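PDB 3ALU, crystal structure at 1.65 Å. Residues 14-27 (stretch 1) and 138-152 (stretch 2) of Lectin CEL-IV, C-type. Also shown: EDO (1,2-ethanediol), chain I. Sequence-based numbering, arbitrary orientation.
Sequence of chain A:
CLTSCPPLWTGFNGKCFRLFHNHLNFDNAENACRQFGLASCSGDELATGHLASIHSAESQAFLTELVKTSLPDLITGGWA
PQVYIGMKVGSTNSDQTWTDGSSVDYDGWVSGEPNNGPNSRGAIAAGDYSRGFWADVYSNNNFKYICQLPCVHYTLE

Stretch 1 14-27: GKCFRLFHNHLNFD
Stretch 2, residues 138-152: YSNNNFKYICQLPCV

Two distant segments of one lectin chain are joined as an antiparallel β-ladder, interrupted by a bulge and sealed by side chains on both faces, a contact that buries 1231 Å² in all. It illustrates a general principle: the backbone ladder sets the register, and alternation then sends successive side chains to opposite faces. The strand that begins at Lys15 runs at 160° to strand 143-148, their axes approaching to 4.7 Å; it is extended from Lys15 to Phe20 (φ -84 to -153°, ψ 128 to 155°), with His21 breaking the pattern at -99/-9. Phe17 faces Gln148 and Leu19 faces Ile146 in non-hydrogen-bonded pairs; between and beyond them, Arg18 N donates to Cys147 O at 3.0 Å and Cys147 N to Arg18 O at 2.9 Å, and Phe20 pairs with Tyr145. Here Phe20 N reaches Tyr145 O at 2.8 Å, whereas the return bond, Tyr145 N to Phe20 O, is weak at 3.3 Å.

The chain then turns at Asn22, and a bulge shifts the register by two, so that Leu24 pairs with Phe143 through Leu24 N–Phe143 O (3.0 Å) and Phe143 N–Leu24 O (2.9 Å).

Phe17, Tyr145, Ile146 and Cys147 are buried. On one face Leu19 (t, p) packs CD1 against CG1 of Ile146 (m, t) at 3.8 Å, and Phe17 CD2 meets Ile146 CG2 at 4.1 Å, apolar groups that need no polar partner. On the other, the Tyr145 ring (chi1 p, chi2 -84°) offers one face to Phe20 (chi1 m): Phe20 CB sits 3.6 Å from the Tyr145 ring centroid, while the rings, 15° from parallel, are slid apart. Phe20 CE2 packs on Cys147 SG at 3.5 Å, and Leu24 CD2 closes on Tyr145 CE1 at 3.6 Å. An aromatic ring suits this place, touching residues before and after the bulge.

Polar groups tie the ends. Lys15 (m, t, p, t) is long enough for NZ to hydrogen-bond Gln148 OE1 at 2.9 Å, and Leu149 N donates a hydrogen bond to Cys16 O at 3.0 Å; a water bridges Cys16 N (2.8 Å) and Leu149 O (2.7 Å). At the far end, a type I turn, Tyr138 to Asn141, presents Ser139 O to Phe26 N (3.1 Å), just after the N-cap residue Asn25.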

# COMPACT_ATOMS: atom_id res chain seq x y z
N GLY A 14 3.02 -2.47 -9.77
CA GLY A 14 4.11 -2.06 -8.90
C GLY A 14 4.79 -0.75 -9.22
O GLY A 14 5.65 -0.30 -8.47
N LYS A 15 4.38 -0.11 -10.31
CA LYS A 15 4.97 1.17 -10.73
C LYS A 15 3.93 2.29 -10.70
O LYS A 15 2.75 2.04 -10.87
CB LYS A 15 5.54 1.06 -12.14
CG LYS A 15 6.75 0.16 -12.17
CD LYS A 15 7.22 -0.09 -13.60
CE LYS A 15 7.93 1.12 -14.15
NZ LYS A 15 8.65 0.75 -15.43
N CYS A 16 4.40 3.53 -10.54
CA CYS A 16 3.50 4.66 -10.45
C CYS A 16 3.76 5.60 -11.63
O CYS A 16 4.93 5.92 -11.94
CB CYS A 16 3.75 5.46 -9.17
SG CYS A 16 3.38 4.49 -7.68
N PHE A 17 2.68 5.98 -12.28
CA PHE A 17 2.76 6.76 -13.51
C PHE A 17 1.94 8.03 -13.43
O PHE A 17 0.94 8.10 -12.71
CB PHE A 17 2.21 5.95 -14.68
CG PHE A 17 2.96 4.66 -14.95
CD1 PHE A 17 2.47 3.44 -14.46
CD2 PHE A 17 4.12 4.66 -15.70
CE1 PHE A 17 3.13 2.24 -14.74
CE2 PHE A 17 4.80 3.48 -15.98
CZ PHE A 17 4.33 2.27 -15.52
N ARG A 18 2.34 9.01 -14.23
CA ARG A 18 1.56 10.23 -14.37
C ARG A 18 1.81 10.85 -15.75
O ARG A 18 2.96 10.97 -16.22
CB ARG A 18 1.89 11.22 -13.25
CG ARG A 18 1.01 12.49 -13.30
CD ARG A 18 1.12 13.29 -12.00
NE ARG A 18 0.52 14.58 -12.25
CZ ARG A 18 0.78 15.64 -11.49
NH1 ARG A 18 1.57 15.52 -10.43
NH2 ARG A 18 0.25 16.80 -11.79
N LEU A 19 0.70 11.16 -16.40
CA LEU A 19 0.70 11.90 -17.68
C LEU A 19 0.77 13.38 -17.44
O LEU A 19 -0.06 13.96 -16.68
CB LEU A 19 -0.59 11.53 -18.44
CG LEU A 19 -0.84 12.35 -19.72
CD1 LEU A 19 0.14 11.93 -20.80
CD2 LEU A 19 -2.25 12.17 -20.19
N PHE A 20 1.73 14.02 -18.11
CA PHE A 20 1.88 15.50 -18.01
C PHE A 20 1.46 16.17 -19.30
O PHE A 20 1.71 15.65 -20.40
CB PHE A 20 3.30 15.88 -17.60
CG PHE A 20 3.63 15.49 -16.18
CD1 PHE A 20 3.34 16.37 -15.12
CD2 PHE A 20 4.14 14.23 -15.89
CE1 PHE A 20 3.59 16.00 -13.81
CE2 PHE A 20 4.42 13.86 -14.54
CZ PHE A 20 4.12 14.76 -13.51
N HIS A 21 0.81 17.32 -19.15
CA HIS A 21 0.12 17.99 -20.27
C HIS A 21 0.88 19.10 -20.93
O HIS A 21 0.45 19.57 -22.00
CB HIS A 21 -1.26 18.49 -19.85
CG HIS A 21 -2.21 17.41 -19.48
ND1 HIS A 21 -3.36 17.16 -20.18
CD2 HIS A 21 -2.18 16.51 -18.46
CE1 HIS A 21 -4.02 16.17 -19.60
NE2 HIS A 21 -3.31 15.74 -18.57
N ASN A 22 2.00 19.52 -20.33
CA ASN A 22 2.83 20.52 -20.99
C ASN A 22 3.68 19.84 -22.04
O ASN A 22 3.95 18.62 -21.95
CB ASN A 22 3.63 21.41 -20.01
CG ASN A 22 4.63 20.66 -19.21
OD1 ASN A 22 4.34 19.59 -18.66
ND2 ASN A 22 5.85 21.22 -19.10
N HIS A 23 3.99 20.57 -23.09
CA HIS A 23 4.62 19.94 -24.23
C HIS A 23 6.09 20.26 -24.11
O HIS A 23 6.49 21.43 -24.10
CB HIS A 23 4.06 20.51 -25.53
CG HIS A 23 2.71 19.97 -25.93
ND1 HIS A 23 1.66 19.81 -25.04
CD2 HIS A 23 2.24 19.58 -27.13
CE1 HIS A 23 0.60 19.36 -25.68
NE2 HIS A 23 0.92 19.21 -26.96
N LEU A 24 6.91 19.21 -24.07
CA LEU A 24 8.33 19.37 -23.91
C LEU A 24 9.04 18.53 -24.96
O LEU A 24 8.51 17.49 -25.39
CB LEU A 24 8.75 18.88 -22.54
CG LEU A 24 9.01 19.82 -21.35
CD1 LEU A 24 8.65 21.31 -21.56
CD2 LEU A 24 8.66 19.24 -20.00
N ASN A 25 10.26 18.91 -25.29
CA ASN A 25 11.07 18.04 -26.15
C ASN A 25 11.59 16.85 -25.36
O ASN A 25 11.38 16.76 -24.14
CB ASN A 25 12.18 18.80 -26.91
CG ASN A 25 13.29 19.35 -26.01
OD1 ASN A 25 13.94 20.35 -26.39
ND2 ASN A 25 13.55 18.74 -24.89
N PHE A 26 12.23 15.89 -26.01
CA PHE A 26 12.51 14.66 -25.31
C PHE A 26 13.40 14.87 -24.09
O PHE A 26 13.13 14.34 -23.01
CB PHE A 26 13.21 13.64 -26.22
CG PHE A 26 13.46 12.32 -25.54
CD1 PHE A 26 14.68 12.05 -24.89
CD2 PHE A 26 12.47 11.35 -25.54
CE1 PHE A 26 14.88 10.80 -24.25
CE2 PHE A 26 12.67 10.12 -24.87
CZ PHE A 26 13.85 9.84 -24.26
N ASP A 27 14.49 15.60 -24.27
CA ASP A 27 15.46 15.77 -23.18
C ASP A 27 14.83 16.55 -22.03
O ASP A 27 15.06 16.23 -20.88
CB ASP A 27 16.69 16.51 -23.70
CG ASP A 27 17.65 15.61 -24.50
OD1 ASP A 27 17.56 14.36 -24.43
OD2 ASP A 27 18.56 16.19 -25.17
N TYR A 138 11.80 12.61 -34.14
CA TYR A 138 12.99 13.39 -33.80
C TYR A 138 12.77 14.09 -32.47
O TYR A 138 11.64 14.49 -32.12
CB TYR A 138 13.34 14.37 -34.96
CG TYR A 138 13.66 13.59 -36.20
CD1 TYR A 138 12.89 13.70 -37.33
CD2 TYR A 138 14.70 12.65 -36.18
CE1 TYR A 138 13.16 12.90 -38.47
CE2 TYR A 138 14.98 11.87 -37.29
CZ TYR A 138 14.20 12.01 -38.42
OH TYR A 138 14.45 11.22 -39.53
N SER A 139 13.87 14.23 -31.74
CA SER A 139 13.87 14.58 -30.32
C SER A 139 13.44 16.00 -30.05
O SER A 139 13.14 16.37 -28.91
CB SER A 139 15.25 14.33 -29.71
OG SER A 139 16.21 15.24 -30.23
N ASN A 140 13.42 16.82 -31.08
CA ASN A 140 13.02 18.20 -30.88
C ASN A 140 11.50 18.36 -30.90
O ASN A 140 10.99 19.47 -30.63
CB ASN A 140 13.63 19.04 -31.98
CG ASN A 140 12.99 18.73 -33.33
OD1 ASN A 140 13.09 17.60 -33.81
ND2 ASN A 140 12.27 19.69 -33.90
N ASN A 141 10.75 17.32 -31.23
CA ASN A 141 9.29 17.39 -31.10
C ASN A 141 8.87 17.68 -29.66
O ASN A 141 9.40 17.06 -28.76
CB ASN A 141 8.64 16.09 -31.56
CG ASN A 141 8.50 16.02 -33.06
OD1 ASN A 141 9.30 15.35 -33.74
ND2 ASN A 141 7.53 16.73 -33.59
N ASN A 142 7.92 18.60 -29.50
CA ASN A 142 7.42 19.02 -28.17
C ASN A 142 6.09 18.29 -27.91
O ASN A 142 5.07 18.63 -28.49
CB ASN A 142 7.21 20.56 -28.14
CG ASN A 142 8.48 21.34 -27.81
OD1 ASN A 142 9.52 21.14 -28.41
ND2 ASN A 142 8.39 22.27 -26.84
N PHE A 143 6.11 17.26 -27.05
CA PHE A 143 4.92 16.45 -26.78
C PHE A 143 4.60 16.39 -25.26
O PHE A 143 5.46 16.65 -24.41
CB PHE A 143 5.16 14.97 -27.17
CG PHE A 143 5.31 14.68 -28.65
CD1 PHE A 143 6.05 13.55 -29.02
CD2 PHE A 143 4.72 15.45 -29.65
CE1 PHE A 143 6.18 13.17 -30.36
CE2 PHE A 143 4.89 15.11 -31.02
CZ PHE A 143 5.63 13.98 -31.35
N LYS A 144 3.37 16.02 -24.96
CA LYS A 144 2.99 15.52 -23.63
C LYS A 144 3.86 14.27 -23.35
O LYS A 144 4.49 13.71 -24.28
CB LYS A 144 1.54 15.14 -23.63
CG LYS A 144 0.61 16.36 -23.92
CD LYS A 144 -0.81 16.00 -23.61
CE LYS A 144 -1.74 17.26 -23.74
NZ LYS A 144 -1.82 17.78 -25.15
N TYR A 145 3.89 13.83 -22.09
CA TYR A 145 4.84 12.78 -21.72
C TYR A 145 4.33 12.09 -20.47
O TYR A 145 3.60 12.67 -19.68
CB TYR A 145 6.28 13.38 -21.50
CG TYR A 145 6.33 14.50 -20.45
CD1 TYR A 145 6.02 15.80 -20.81
CD2 TYR A 145 6.72 14.23 -19.13
CE1 TYR A 145 6.04 16.84 -19.85
CE2 TYR A 145 6.77 15.27 -18.17
CZ TYR A 145 6.41 16.56 -18.57
OH TYR A 145 6.41 17.60 -17.64
N ILE A 146 4.70 10.82 -20.32
CA ILE A 146 4.40 10.07 -19.10
C ILE A 146 5.66 9.81 -18.31
O ILE A 146 6.65 9.28 -18.81
CB ILE A 146 3.72 8.70 -19.40
CG1 ILE A 146 2.40 8.89 -20.13
CG2 ILE A 146 3.51 7.89 -18.15
CD1 ILE A 146 2.03 7.66 -20.96
N CYS A 147 5.63 10.23 -17.05
CA CYS A 147 6.69 9.90 -16.08
C CYS A 147 6.35 8.64 -15.26
O CYS A 147 5.13 8.34 -15.00
CB CYS A 147 6.91 11.06 -15.08
SG CYS A 147 7.43 12.62 -15.83
N GLN A 148 7.40 7.96 -14.81
CA GLN A 148 7.27 6.91 -13.79
C GLN A 148 8.11 7.34 -12.59
O GLN A 148 9.19 7.89 -12.75
CB GLN A 148 7.74 5.53 -14.33
CG GLN A 148 9.21 5.49 -14.57
CD GLN A 148 9.65 4.18 -15.17
OE1 GLN A 148 8.91 3.58 -15.95
NE2 GLN A 148 10.87 3.75 -14.84
N LEU A 149 7.60 7.11 -11.38
CA LEU A 149 8.44 7.32 -10.20
C LEU A 149 9.48 6.21 -10.15
O LEU A 149 9.30 5.18 -10.79
CB LEU A 149 7.55 7.31 -8.94
CG LEU A 149 6.62 8.54 -8.88
CD1 LEU A 149 5.69 8.42 -7.67
CD2 LEU A 149 7.41 9.85 -8.76
N PRO A 150 10.57 6.40 -9.38
CA PRO A 150 11.58 5.39 -9.27
C PRO A 150 10.96 4.04 -8.92
O PRO A 150 10.14 3.96 -7.99
CB PRO A 150 12.50 5.91 -8.12
CG PRO A 150 12.28 7.35 -8.10
CD PRO A 150 10.90 7.62 -8.61
N CYS A 151 11.29 3.02 -9.70
CA CYS A 151 10.75 1.67 -9.53
C CYS A 151 11.73 0.90 -8.64
O CYS A 151 12.90 0.74 -8.99
CB CYS A 151 10.64 0.98 -10.91
SG CYS A 151 9.82 -0.65 -10.91
N VAL A 152 11.25 0.47 -7.48
CA VAL A 152 12.14 -0.22 -6.53
C VAL A 152 11.41 -1.35 -5.86
O VAL A 152 10.19 -1.35 -5.78
CB VAL A 152 12.66 0.73 -5.44
CG1 VAL A 152 13.52 1.82 -6.08
CG2 VAL A 152 11.49 1.36 -4.65
C1 EDO I . 9.85 12.14 -37.15
O1 EDO I . 9.69 13.17 -36.16
C2 EDO I . 8.50 11.63 -37.62
O2 EDO I . 8.11 12.44 -38.72
O HOH W 1 8.16 1.12 -7.26
O HOH W 2 7.16 3.59 -10.17
O HOH W 3 15.58 16.47 -26.87